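Local coordinates for protein serine protease inhibitor (Schistosoma haematobium, PDB 3STO) that probably inhibits serine-type endopeptidases and has the fold of a serpin, at residues 21-24 / 25-29; 32-35 / 36-39; 60-63 / 64-68; 305-308 / 309-313. All coordinates share one frame; numbering follows the deposited sequence.

Overall arrangement
Interactions 1 to 4 are all local contacts of the serpin fold and follow one another along the chain. Interactions 1 and 4 are the closest pair, with centres about 11 Å apart: helix 18-30 lies against helix 307-312, and Y26 OH packs on L306 CD2 at 3.5 Å. Interaction 2 is the turn that carries the chain from helix 18-30 to strand 39-41, its centre about 16 Å from those of interactions 1 and 4. Interaction 3, on helix 61-70, lies far from interaction 2 (centres about 30 Å, nearest atoms about 19 Å apart) but nearer to interaction 4 (centres about 15 Å, nearest atoms about 6 Å apart).

Interaction 1: 21-24 / 25-29; sequences AFTH and AYLST
F22 and Y26, one helical turn apart, form the tightly packed side of this contact. CB of Y26 sits over one face of the F22 ring, displaced toward the rim, with F22 CE2 4.2 Å from Y26 CB. Both rings leave the helix with CG anti to the backbone N (chi1 175° for F22 and 165° for Y26), and these similar torsions, together with the i to i+4 spacing, put them on the same flank. There they meet helix 43-55, F22 on I46 and Y26 on P43 and I46, while the Y26 hydroxyl is hydrogen-bonded to T41 OG1. Next to them T23 and L27 run side by side in the same direction, with T23 CG2 3.8 Å from L27 CD1; T23 OG1 is turned back to H19 O. Along both pairs the backbone bonds from Y26 N to F22 O (2.8 Å) and from L27 N to T23 O (3.0 Å) fix the spacing.

The opposite character appears at H24 and S28, both partly exposed. H24 O is gripped twice by one residue: S28 N donates at 3.0 Å in a nearly straight bond (N-H...O 174°), and S28 OG donates to the same H24 O at 2.8 Å. The serine hydroxyl is thus folded back on its own helix. The imidazole only skirts the serine, and its NE2 is hydrogen-bonded to N276 OD1. With i to i+4 bonds from A25 N, Y26 N, L27 N and S28 N, this is an amphipathic alpha helix, the first helix of the serpin fold.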
ATOM      1  N   ALA A  21      13.903   1.000  -5.117  1.00 37.81           N
ATOM      2  CA  ALA A  21      14.324   2.395  -5.309  1.00 26.14           C
ATOM      3  C   ALA A  21      13.112   3.315  -5.396  1.00 27.03           C
ATOM      4  O   ALA A  21      13.040   4.341  -4.713  1.00 32.76           O
ATOM      5  CB  ALA A  21      15.142   2.513  -6.569  1.00 31.95           C
ATOM      6  N   PHE A  22      12.160   2.937  -6.240  1.00 21.90           N
ATOM      7  CA  PHE A  22      10.902   3.656  -6.315  1.00 27.26           C
ATOM      8  C   PHE A  22      10.279   3.741  -4.918  1.00 27.27           C
ATOM      9  O   PHE A  22       9.958   4.808  -4.419  1.00 25.27           O
ATOM     10  CB  PHE A  22       9.927   2.939  -7.259  1.00 21.86           C
ATOM     11  CG  PHE A  22       8.571   3.571  -7.288  1.00 28.91           C
ATOM     12  CD1 PHE A  22       8.355   4.755  -7.992  1.00 24.08           C
ATOM     13  CD2 PHE A  22       7.523   3.031  -6.552  1.00 29.55           C
ATOM     14  CE1 PHE A  22       7.109   5.369  -7.985  1.00 28.11           C
ATOM     15  CE2 PHE A  22       6.266   3.635  -6.534  1.00 22.52           C
ATOM     16  CZ  PHE A  22       6.051   4.801  -7.265  1.00 28.64           C
ATOM     17  N   THR A  23      10.104   2.583  -4.302  1.00 25.04           N
ATOM     18  CA  THR A  23       9.456   2.483  -3.002  1.00 32.19           C
ATOM     19  C   THR A  23      10.037   3.449  -1.972  1.00 21.44           C
ATOM     20  O   THR A  23       9.300   4.140  -1.300  1.00 22.90           O
ATOM     21  CB  THR A  23       9.474   1.038  -2.478  1.00 24.30           C
ATOM     22  OG1 THR A  23       8.579   0.248  -3.280  1.00 29.49           O
ATOM     23  CG2 THR A  23       8.982   1.032  -1.077  1.00 30.98           C
ATOM     24  N   HIS A  24      11.355   3.533  -1.909  1.00 19.98           N
ATOM     25  CA  HIS A  24      12.026   4.462  -1.008  1.00 23.78           C
ATOM     26  C   HIS A  24      11.740   5.931  -1.335  1.00 25.21           C
ATOM     27  O   HIS A  24      11.433   6.711  -0.444  1.00 31.02           O
ATOM     28  CB  HIS A  24      13.547   4.201  -0.977  1.00 21.63           C
ATOM     29  CG  HIS A  24      14.271   5.002   0.063  1.00 37.49           C
ATOM     30  ND1 HIS A  24      15.636   5.194   0.044  1.00 36.12           N
ATOM     31  CD2 HIS A  24      13.806   5.660   1.160  1.00 25.47           C
ATOM     32  CE1 HIS A  24      15.988   5.928   1.091  1.00 32.61           C
ATOM     33  NE2 HIS A  24      14.898   6.229   1.777  1.00 36.33           N
ATOM     34  N   ALA A  25      11.807   6.288  -2.617  1.00 23.74           N
ATOM     35  CA  ALA A  25      11.583   7.657  -3.046  1.00 23.55           C
ATOM     36  C   ALA A  25      10.164   8.039  -2.735  1.00 22.53           C
ATOM     37  O   ALA A  25       9.868   9.151  -2.259  1.00 24.73           O
ATOM     38  CB  ALA A  25      11.848   7.808  -4.562  1.00 18.95           C
ATOM     39  N   TYR A  26       9.267   7.113  -3.018  1.00 14.29           N
ATOM     40  CA  TYR A  26       7.874   7.378  -2.760  1.00 18.70           C
ATOM     41  C   TYR A  26       7.596   7.561  -1.238  1.00 22.87           C
ATOM     42  O   TYR A  26       6.822   8.425  -0.834  1.00 23.47           O
ATOM     43  CB  TYR A  26       7.023   6.282  -3.366  1.00 15.19           C
ATOM     44  CG  TYR A  26       5.626   6.279  -2.846  1.00 20.12           C
ATOM     45  CD1 TYR A  26       4.708   7.232  -3.289  1.00 24.28           C
ATOM     46  CD2 TYR A  26       5.215   5.344  -1.877  1.00 20.76           C
ATOM     47  CE1 TYR A  26       3.399   7.256  -2.810  1.00 23.06           C
ATOM     48  CE2 TYR A  26       3.907   5.341  -1.392  1.00 16.54           C
ATOM     49  CZ  TYR A  26       3.003   6.311  -1.869  1.00 26.72           C
ATOM     50  OH  TYR A  26       1.701   6.350  -1.435  1.00 22.67           O
ATOM     51  N   LEU A  27       8.236   6.757  -0.399  1.00 23.58           N
ATOM     52  CA  LEU A  27       7.928   6.793   1.035  1.00 22.13           C
ATOM     53  C   LEU A  27       8.559   7.995   1.741  1.00 18.26           C
ATOM     54  O   LEU A  27       7.903   8.607   2.549  1.00 29.83           O
ATOM     55  CB  LEU A  27       8.280   5.465   1.721  1.00 23.91           C
ATOM     56  CG  LEU A  27       7.378   4.254   1.464  1.00 20.34           C
ATOM     57  CD1 LEU A  27       8.008   3.002   2.017  1.00 19.84           C
ATOM     58  CD2 LEU A  27       5.997   4.434   2.046  1.00 15.19           C
ATOM     59  N   SER A  28       9.791   8.376   1.389  1.00 21.72           N
ATOM     60  CA  SER A  28      10.389   9.576   1.987  1.00 27.87           C
ATOM     61  C   SER A  28       9.662  10.850   1.669  1.00 24.74           C
ATOM     62  O   SER A  28       9.838  11.830   2.362  1.00 47.37           O
ATOM     63  CB  SER A  28      11.851   9.781   1.624  1.00 21.51           C
ATOM     64  OG  SER A  28      12.105   9.329   0.328  1.00 35.30           O
ATOM     65  N   THR A  29       8.826  10.852   0.651  1.00 19.64           N
ATOM     66  CA  THR A  29       8.163  12.086   0.296  1.00 24.50           C
ATOM     67  C   THR A  29       6.776  12.109   0.877  1.00 18.37           C
ATOM     68  O   THR A  29       6.378  13.064   1.525  1.00 31.81           O
ATOM     69  CB  THR A  29       8.089  12.300  -1.236  1.00 24.36           C
ATOM     70  OG1 THR A  29       9.422  12.437  -1.753  1.00 40.85           O
ATOM     71  CG2 THR A  29       7.267  13.568  -1.547  1.00 22.28           C
TER

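Interaction 2: 32-35 / 36-39; sequences ADFG and GDNF
F34 O accepts from D37 N at 3.0 Å with an N-H...O angle of 171°, closing a type I beta turn over G35 and G36; the donor stands well above the carbonyl plane of F34. K398 NZ is a second donor to the same oxygen.

The main side-chain contact is between F34 and F39. CD1 of F39 lies over one face of the F34 ring, shifted toward its rim, and is 3.8 Å from F34 CD2. With planes at 46° and centroids 5.3 Å apart, the pair is an oblique aromatic contact. Its partners arrive by different torsions: F34 CG is anti to its carbonyl carbon, whereas F39 CG is anti to its backbone N, and this brings the two rings together. F39 is buried, while F34 is partly exposed and also touches L304 of strand 287-305.

The D37 carboxylate comes obliquely to the F34 ring, its plane 66° from that of the ring and its OD2 3.8 Å from F34 CD1. This is a van der Waals approach, and the polar work of that oxygen is done through a water. The water donates to D37 OD2 at 2.7 Å and to D33 O at 2.9 Å, and accepts from G36 N at 3.1 Å, so it ties D33, just before the turn, to G36 within it and to D37 at its end. The whole is a solvent-facing type I turn with a bridging water, joining the first helix of the serpin fold to strand 39-41, which pairs with strand 392-399.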
ATOM      1  N   ALA A  32       6.153  12.658   4.776  1.00 28.39           N
ATOM      2  CA  ALA A  32       6.596  13.945   5.349  1.00 28.60           C
ATOM      3  C   ALA A  32       5.468  14.796   5.996  1.00 27.91           C
ATOM      4  O   ALA A  32       5.654  15.353   7.072  1.00 30.45           O
ATOM      5  CB  ALA A  32       7.372  14.768   4.296  1.00 23.13           C
ATOM      6  N   ASP A  33       4.302  14.850   5.350  1.00 27.43           N
ATOM      7  CA  ASP A  33       3.215  15.728   5.771  1.00 25.54           C
ATOM      8  C   ASP A  33       2.155  15.084   6.683  1.00 27.49           C
ATOM      9  O   ASP A  33       1.115  15.665   6.926  1.00 30.57           O
ATOM     10  CB  ASP A  33       2.559  16.348   4.515  1.00 26.27           C
ATOM     11  CG  ASP A  33       3.514  17.291   3.754  1.00 36.03           C
ATOM     12  OD1 ASP A  33       4.417  17.907   4.375  1.00 43.16           O
ATOM     13  OD2 ASP A  33       3.365  17.443   2.526  1.00 42.50           O
ATOM     14  N   PHE A  34       2.417  13.889   7.198  1.00 28.67           N
ATOM     15  CA  PHE A  34       1.406  13.188   7.995  1.00 31.06           C
ATOM     16  C   PHE A  34       1.853  12.995   9.445  1.00 32.08           C
ATOM     17  O   PHE A  34       1.350  12.105  10.153  1.00 21.69           O
ATOM     18  CB  PHE A  34       1.019  11.851   7.329  1.00 30.76           C
ATOM     19  CG  PHE A  34       0.381  12.033   5.996  1.00 36.63           C
ATOM     20  CD1 PHE A  34      -0.980  12.276   5.894  1.00 52.13           C
ATOM     21  CD2 PHE A  34       1.140  12.040   4.852  1.00 33.31           C
ATOM     22  CE1 PHE A  34      -1.577  12.488   4.669  1.00 53.35           C
ATOM     23  CE2 PHE A  34       0.546  12.250   3.609  1.00 43.33           C
ATOM     24  CZ  PHE A  34      -0.812  12.474   3.524  1.00 55.60           C
ATOM     25  N   GLY A  35       2.799  13.844   9.860  1.00 26.27           N
ATOM     26  CA  GLY A  35       3.315  13.867  11.219  1.00 23.91           C
ATOM     27  C   GLY A  35       2.192  13.905  12.238  1.00 23.92           C
ATOM     28  O   GLY A  35       2.370  13.491  13.356  1.00 20.80           O
ATOM     29  N   GLY A  36       1.016  14.388  11.852  1.00 34.15           N
ATOM     30  CA  GLY A  36      -0.074  14.472  12.805  1.00 27.95           C
ATOM     31  C   GLY A  36      -1.293  13.614  12.520  1.00 36.25           C
ATOM     32  O   GLY A  36      -2.314  13.775  13.181  1.00 32.52           O
ATOM     33  N   ASP A  37      -1.215  12.702  11.553  1.00 28.09           N
ATOM     34  CA  ASP A  37      -2.367  11.864  11.258  1.00 29.72           C
ATOM     35  C   ASP A  37      -2.063  10.364  11.345  1.00 25.68           C
ATOM     36  O   ASP A  37      -0.911   9.949  11.361  1.00 21.82           O
ATOM     37  CB  ASP A  37      -2.904  12.186   9.854  1.00 32.90           C
ATOM     38  CG  ASP A  37      -3.201  13.661   9.659  1.00 51.62           C
ATOM     39  OD1 ASP A  37      -3.889  14.259  10.512  1.00 62.21           O
ATOM     40  OD2 ASP A  37      -2.747  14.230   8.640  1.00 61.40           O
ATOM     41  N   ASN A  38      -3.109   9.550  11.356  1.00 19.83           N
ATOM     42  CA  ASN A  38      -2.937   8.174  10.899  1.00 27.92           C
ATOM     43  C   ASN A  38      -2.438   8.177   9.433  1.00 31.87           C
ATOM     44  O   ASN A  38      -2.800   9.032   8.624  1.00 30.42           O
ATOM     45  CB  ASN A  38      -4.227   7.363  10.999  1.00 20.46           C
ATOM     46  CG  ASN A  38      -4.704   7.146  12.447  1.00 24.17           C
ATOM     47  OD1 ASN A  38      -3.907   7.033  13.390  1.00 19.98           O
ATOM     48  ND2 ASN A  38      -6.025   7.058  12.608  1.00 17.09           N
ATOM     49  N   PHE A  39      -1.579   7.233   9.100  1.00 26.53           N
ATOM     50  CA  PHE A  39      -1.111   7.122   7.742  1.00 21.00           C
ATOM     51  C   PHE A  39      -1.183   5.661   7.287  1.00 22.58           C
ATOM     52  O   PHE A  39      -0.895   4.754   8.065  1.00 19.11           O
ATOM     53  CB  PHE A  39       0.321   7.652   7.612  1.00 17.83           C
ATOM     54  CG  PHE A  39       0.888   7.452   6.265  1.00 19.05           C
ATOM     55  CD1 PHE A  39       0.554   8.324   5.221  1.00 26.07           C
ATOM     56  CD2 PHE A  39       1.716   6.358   6.004  1.00 23.55           C
ATOM     57  CE1 PHE A  39       1.072   8.135   3.908  1.00 29.71           C
ATOM     58  CE2 PHE A  39       2.242   6.151   4.704  1.00 30.75           C
ATOM     59  CZ  PHE A  39       1.920   7.049   3.649  1.00 26.76           C
TER
HETATM   60  O   HOH W   1      -0.521  15.579   9.378  1.00 38.09           O

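Interaction 3: 60-63 / 64-68; sequences QGRT and GYQIG
The guanidinium of R62 and the side-chain amide of Q66 are turned almost at right angles, their planes 81° apart, and the two side chains cross obliquely. Q66 NE2 approaches the guanidinium neither over a face nor at an edge, lying 3.8 Å from R62 NE. No bond joins the two groups; each has a polar partner on D317, R62 NH1 in a salt bridge to the carboxylate and Q66 OE1 in a hydrogen bond to the backbone N. V316 N also donates to Q66 OE1, and a water completes the grip, reaching Q66 OE1 at 2.8 Å and T63 O at 3.2 Å. The amide oxygen is therefore held by three donors. Q66 CG is anti to its carbonyl carbon (chi1 -75°), and from there the side chain runs extended past R62 O, 3.2 Å from Q66 CG.

Four backbone bonds run along this stretch. G64 N donates to Q60 O at 3.2 Å from well above the carbonyl plane, Y65 N to G61 O at 3.1 Å and in the carbonyl plane, Q66 N to R62 O at a sound 2.9 Å, and I67 N only weakly to T63 O.

Helix 61-70 lies with I67 against L50 and L54 of helix 43-55 and M89 of helix 82-101, while T63 OG1 and the Q60 backbone are bonded to D325 in the chain beyond helix 307-312.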
ATOM      1  N   GLN A  60       3.910   8.146 -23.811  1.00 24.54           N
ATOM      2  CA  GLN A  60       4.965   8.232 -24.795  1.00 18.94           C
ATOM      3  C   GLN A  60       5.843   9.438 -24.570  1.00 18.69           C
ATOM      4  O   GLN A  60       5.539  10.290 -23.742  1.00 24.58           O
ATOM      5  CB  GLN A  60       4.340   8.278 -26.194  1.00 23.93           C
ATOM      6  CG  GLN A  60       3.698   6.968 -26.607  1.00 29.37           C
ATOM      7  CD  GLN A  60       4.715   5.943 -27.041  1.00 39.61           C
ATOM      8  OE1 GLN A  60       5.945   6.136 -26.906  1.00 42.42           O
ATOM      9  NE2 GLN A  60       4.221   4.852 -27.585  1.00 48.11           N
ATOM     10  N   GLY A  61       6.884   9.545 -25.377  1.00 23.32           N
ATOM     11  CA  GLY A  61       7.788  10.665 -25.300  1.00 19.18           C
ATOM     12  C   GLY A  61       8.289  10.878 -23.887  1.00 25.37           C
ATOM     13  O   GLY A  61       8.633   9.936 -23.189  1.00 26.00           O
ATOM     14  N   ARG A  62       8.306  12.133 -23.476  1.00 22.99           N
ATOM     15  CA  ARG A  62       8.847  12.551 -22.204  1.00 21.58           C
ATOM     16  C   ARG A  62       7.930  12.111 -21.018  1.00 28.94           C
ATOM     17  O   ARG A  62       8.394  11.895 -19.892  1.00 21.51           O
ATOM     18  CB  ARG A  62       9.033  14.076 -22.251  1.00 28.63           C
ATOM     19  CG  ARG A  62       9.864  14.657 -21.106  1.00 35.76           C
ATOM     20  CD  ARG A  62      10.359  16.030 -21.458  1.00 48.52           C
ATOM     21  NE  ARG A  62      10.126  16.972 -20.376  1.00 55.59           N
ATOM     22  CZ  ARG A  62       9.154  17.875 -20.371  1.00 65.78           C
ATOM     23  NH1 ARG A  62       8.327  17.965 -21.410  1.00 50.07           N
ATOM     24  NH2 ARG A  62       9.015  18.691 -19.330  1.00 61.57           N
ATOM     25  N   THR A  63       6.639  11.959 -21.292  1.00 21.86           N
ATOM     26  CA  THR A  63       5.694  11.414 -20.326  1.00 22.14           C
ATOM     27  C   THR A  63       6.055   9.970 -19.913  1.00 24.17           C
ATOM     28  O   THR A  63       6.137   9.662 -18.736  1.00 17.89           O
ATOM     29  CB  THR A  63       4.266  11.463 -20.886  1.00 24.14           C
ATOM     30  OG1 THR A  63       3.968  12.803 -21.291  1.00 27.89           O
ATOM     31  CG2 THR A  63       3.257  11.011 -19.854  1.00 19.04           C
ATOM     32  N   GLY A  64       6.293   9.090 -20.878  1.00 19.48           N
ATOM     33  CA  GLY A  64       6.709   7.742 -20.549  1.00 18.59           C
ATOM     34  C   GLY A  64       8.115   7.696 -19.972  1.00 21.64           C
ATOM     35  O   GLY A  64       8.442   6.847 -19.145  1.00 20.53           O
ATOM     36  N   TYR A  65       8.958   8.612 -20.417  1.00 20.23           N
ATOM     37  CA  TYR A  65      10.346   8.639 -19.995  1.00 19.88           C
ATOM     38  C   TYR A  65      10.463   8.975 -18.515  1.00 23.59           C
ATOM     39  O   TYR A  65      11.245   8.351 -17.791  1.00 19.86           O
ATOM     40  CB  TYR A  65      11.142   9.639 -20.833  1.00 22.64           C
ATOM     41  CG  TYR A  65      12.612   9.743 -20.484  1.00 21.06           C
ATOM     42  CD1 TYR A  65      13.386   8.630 -20.416  1.00 25.96           C
ATOM     43  CD2 TYR A  65      13.213  10.962 -20.244  1.00 40.52           C
ATOM     44  CE1 TYR A  65      14.693   8.692 -20.088  1.00 25.86           C
ATOM     45  CE2 TYR A  65      14.543  11.043 -19.927  1.00 40.69           C
ATOM     46  CZ  TYR A  65      15.283   9.888 -19.851  1.00 36.70           C
ATOM     47  OH  TYR A  65      16.634   9.898 -19.528  1.00 55.58           O
ATOM     48  N   GLN A  66       9.701   9.976 -18.080  1.00 18.70           N
ATOM     49  CA  GLN A  66       9.662  10.362 -16.671  1.00 24.38           C
ATOM     50  C   GLN A  66       9.253   9.204 -15.757  1.00 25.81           C
ATOM     51  O   GLN A  66       9.892   8.951 -14.745  1.00 22.95           O
ATOM     52  CB  GLN A  66       8.687  11.529 -16.483  1.00 23.05           C
ATOM     53  CG  GLN A  66       9.294  12.804 -16.975  1.00 13.28           C
ATOM     54  CD  GLN A  66       8.368  13.966 -16.894  1.00 22.55           C
ATOM     55  OE1 GLN A  66       7.167  13.845 -16.544  1.00 17.68           O
ATOM     56  NE2 GLN A  66       8.910  15.129 -17.238  1.00 22.23           N
ATOM     57  N   ILE A  67       8.181   8.515 -16.145  1.00 18.89           N
ATOM     58  CA  ILE A  67       7.750   7.300 -15.506  1.00 21.52           C
ATOM     59  C   ILE A  67       8.887   6.291 -15.374  1.00 23.12           C
ATOM     60  O   ILE A  67       9.133   5.784 -14.302  1.00 21.44           O
ATOM     61  CB  ILE A  67       6.548   6.694 -16.248  1.00 17.46           C
ATOM     62  CG1 ILE A  67       5.354   7.651 -16.143  1.00 13.65           C
ATOM     63  CG2 ILE A  67       6.197   5.325 -15.673  1.00 20.51           C
ATOM     64  CD1 ILE A  67       4.055   7.096 -16.729  1.00 19.45           C
ATOM     65  N   GLY A  68       9.589   6.013 -16.457  1.00 23.13           N
ATOM     66  CA  GLY A  68      10.682   5.066 -16.407  1.00 19.76           C
ATOM     67  C   GLY A  68      11.833   5.474 -15.502  1.00 30.44           C
ATOM     68  O   GLY A  68      12.423   4.629 -14.814  1.00 30.49           O
TER
HETATM   69  O   HOH W   2       5.105  11.932 -16.726  1.00 22.97           O

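Interaction 4: 305-308 / 309-313; sequences DLVP and TLKSI
V307 O receives K311 N at 2.8 Å, with an N-H...O angle of 160° and the donor close to the line of the carbonyl. P308 O takes S312 N at the same length, and L310 N donates to L306 O at 2.9 Å, so three successive i to i+4 bonds define this short helix. Its first turn is capped by D305: D305 OD1 accepts from V307 N at 2.9 Å, the donor lying above the carboxylate plane. A carboxylate placed at a helix start would probably be favoured by the helix dipole.

Of the side chains, K311 and V307 make the more exposed contact. With CG anti to its carbonyl carbon (chi1 -84°) and the rest extended, K311 runs back across V307, and its CE and NZ both lie 3.8 Å from V307 CG1, as packing; both residues also touch F319. On the buried side L310 leans back over the start of the helix. L310 CG lies 3.3 Å from L306 O and its CD1 4.0 Å from L306 CB, so the leucine chain lies over the peptide that its own N-H bonds.

Both leucines face the interior: L306 and L310 meet F340 of strand 339-348 and I46 of helix 43-55, and L310 also meets L50. I313, at the far end, is the first residue to leave helical torsions, and its N-H makes weak bonds to T309 O and L310 O. The arrangement is a short Asp-capped amphipathic helix immediately following a long strand, 287-305, of the serpin fold.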
ATOM      1  N   ASP A 305      -4.367  11.288  -2.404  1.00 32.09           N
ATOM      2  CA  ASP A 305      -4.115  11.980  -3.673  1.00 28.22           C
ATOM      3  C   ASP A 305      -2.622  11.899  -3.878  1.00 28.63           C
ATOM      4  O   ASP A 305      -1.857  12.513  -3.140  1.00 29.44           O
ATOM      5  CB  ASP A 305      -4.552  13.449  -3.596  1.00 27.18           C
ATOM      6  CG  ASP A 305      -3.966  14.316  -4.736  1.00 51.95           C
ATOM      7  OD1 ASP A 305      -3.537  13.769  -5.790  1.00 50.59           O
ATOM      8  OD2 ASP A 305      -3.939  15.564  -4.584  1.00 52.18           O
ATOM      9  N   LEU A 306      -2.199  11.130  -4.871  1.00 29.17           N
ATOM     10  CA  LEU A 306      -0.772  10.935  -5.085  1.00 25.21           C
ATOM     11  C   LEU A 306      -0.138  11.886  -6.097  1.00 19.86           C
ATOM     12  O   LEU A 306       1.096  11.873  -6.292  1.00 24.61           O
ATOM     13  CB  LEU A 306      -0.509   9.485  -5.472  1.00 31.26           C
ATOM     14  CG  LEU A 306      -1.062   8.656  -4.325  1.00 30.63           C
ATOM     15  CD1 LEU A 306      -1.275   7.253  -4.743  1.00 31.69           C
ATOM     16  CD2 LEU A 306      -0.119   8.770  -3.163  1.00 27.13           C
ATOM     17  N   VAL A 307      -0.951  12.729  -6.723  1.00 19.91           N
ATOM     18  CA  VAL A 307      -0.407  13.588  -7.783  1.00 27.24           C
ATOM     19  C   VAL A 307       0.784  14.459  -7.322  1.00 20.34           C
ATOM     20  O   VAL A 307       1.821  14.443  -7.965  1.00 26.50           O
ATOM     21  CB  VAL A 307      -1.506  14.411  -8.497  1.00 30.89           C
ATOM     22  CG1 VAL A 307      -0.870  15.459  -9.395  1.00 23.92           C
ATOM     23  CG2 VAL A 307      -2.428  13.491  -9.282  1.00 22.52           C
ATOM     24  N   PRO A 308       0.652  15.181  -6.169  1.00 31.83           N
ATOM     25  CA  PRO A 308       1.759  16.025  -5.675  1.00 22.25           C
ATOM     26  C   PRO A 308       3.039  15.243  -5.355  1.00 28.27           C
ATOM     27  O   PRO A 308       4.133  15.656  -5.759  1.00 29.10           O
ATOM     28  CB  PRO A 308       1.178  16.661  -4.407  1.00 34.11           C
ATOM     29  CG  PRO A 308      -0.326  16.625  -4.618  1.00 30.74           C
ATOM     30  CD  PRO A 308      -0.573  15.351  -5.356  1.00 24.00           C
ATOM     31  N   THR A 309       2.907  14.124  -4.651  1.00 23.89           N
ATOM     32  CA  THR A 309       4.063  13.276  -4.354  1.00 19.77           C
ATOM     33  C   THR A 309       4.731  12.770  -5.615  1.00 19.27           C
ATOM     34  O   THR A 309       5.955  12.793  -5.710  1.00 18.38           O
ATOM     35  CB  THR A 309       3.662  12.021  -3.526  1.00 24.21           C
ATOM     36  OG1 THR A 309       3.015  12.420  -2.317  1.00 37.60           O
ATOM     37  CG2 THR A 309       4.887  11.181  -3.196  1.00 21.46           C
ATOM     38  N   LEU A 310       3.916  12.286  -6.558  1.00 17.31           N
ATOM     39  CA  LEU A 310       4.413  11.830  -7.872  1.00 27.95           C
ATOM     40  C   LEU A 310       5.093  12.936  -8.696  1.00 21.45           C
ATOM     41  O   LEU A 310       6.112  12.699  -9.332  1.00 18.06           O
ATOM     42  CB  LEU A 310       3.304  11.152  -8.699  1.00 18.22           C
ATOM     43  CG  LEU A 310       2.812   9.806  -8.150  1.00 22.98           C
ATOM     44  CD1 LEU A 310       1.599   9.335  -8.897  1.00 25.04           C
ATOM     45  CD2 LEU A 310       3.910   8.765  -8.214  1.00 28.55           C
ATOM     46  N   LYS A 311       4.540  14.143  -8.657  1.00 15.99           N
ATOM     47  CA  LYS A 311       5.213  15.277  -9.271  1.00 20.43           C
ATOM     48  C   LYS A 311       6.555  15.460  -8.628  1.00 21.70           C
ATOM     49  O   LYS A 311       7.604  15.543  -9.304  1.00 27.26           O
ATOM     50  CB  LYS A 311       4.393  16.556  -9.112  1.00 22.13           C
ATOM     51  CG  LYS A 311       3.317  16.727 -10.157  1.00 19.14           C
ATOM     52  CD  LYS A 311       2.332  17.801  -9.773  1.00 23.39           C
ATOM     53  CE  LYS A 311       1.438  18.096 -10.929  1.00 24.15           C
ATOM     54  NZ  LYS A 311       0.271  18.939 -10.519  1.00 38.87           N
ATOM     55  N   SER A 312       6.521  15.532  -7.307  1.00 20.90           N
ATOM     56  CA  SER A 312       7.737  15.673  -6.513  1.00 22.38           C
ATOM     57  C   SER A 312       8.834  14.629  -6.794  1.00 29.26           C
ATOM     58  O   SER A 312      10.011  14.941  -6.680  1.00 35.75           O
ATOM     59  CB  SER A 312       7.391  15.651  -5.033  1.00 25.44           C
ATOM     60  OG  SER A 312       8.580  15.551  -4.284  1.00 48.81           O
ATOM     61  N   ILE A 313       8.472  13.401  -7.170  1.00 26.22           N
ATOM     62  CA  ILE A 313       9.501  12.404  -7.432  1.00 18.61           C
ATOM     63  C   ILE A 313       9.801  12.208  -8.908  1.00 23.57           C
ATOM     64  O   ILE A 313      10.516  11.267  -9.277  1.00 31.85           O
ATOM     65  CB  ILE A 313       9.247  11.008  -6.717  1.00 29.49           C
ATOM     66  CG1 ILE A 313       8.032  10.277  -7.286  1.00 25.03           C
ATOM     67  CG2 ILE A 313       9.100  11.164  -5.193  1.00 22.72           C
ATOM     68  CD1 ILE A 313       7.710   9.021  -6.494  1.00 24.07           C
TER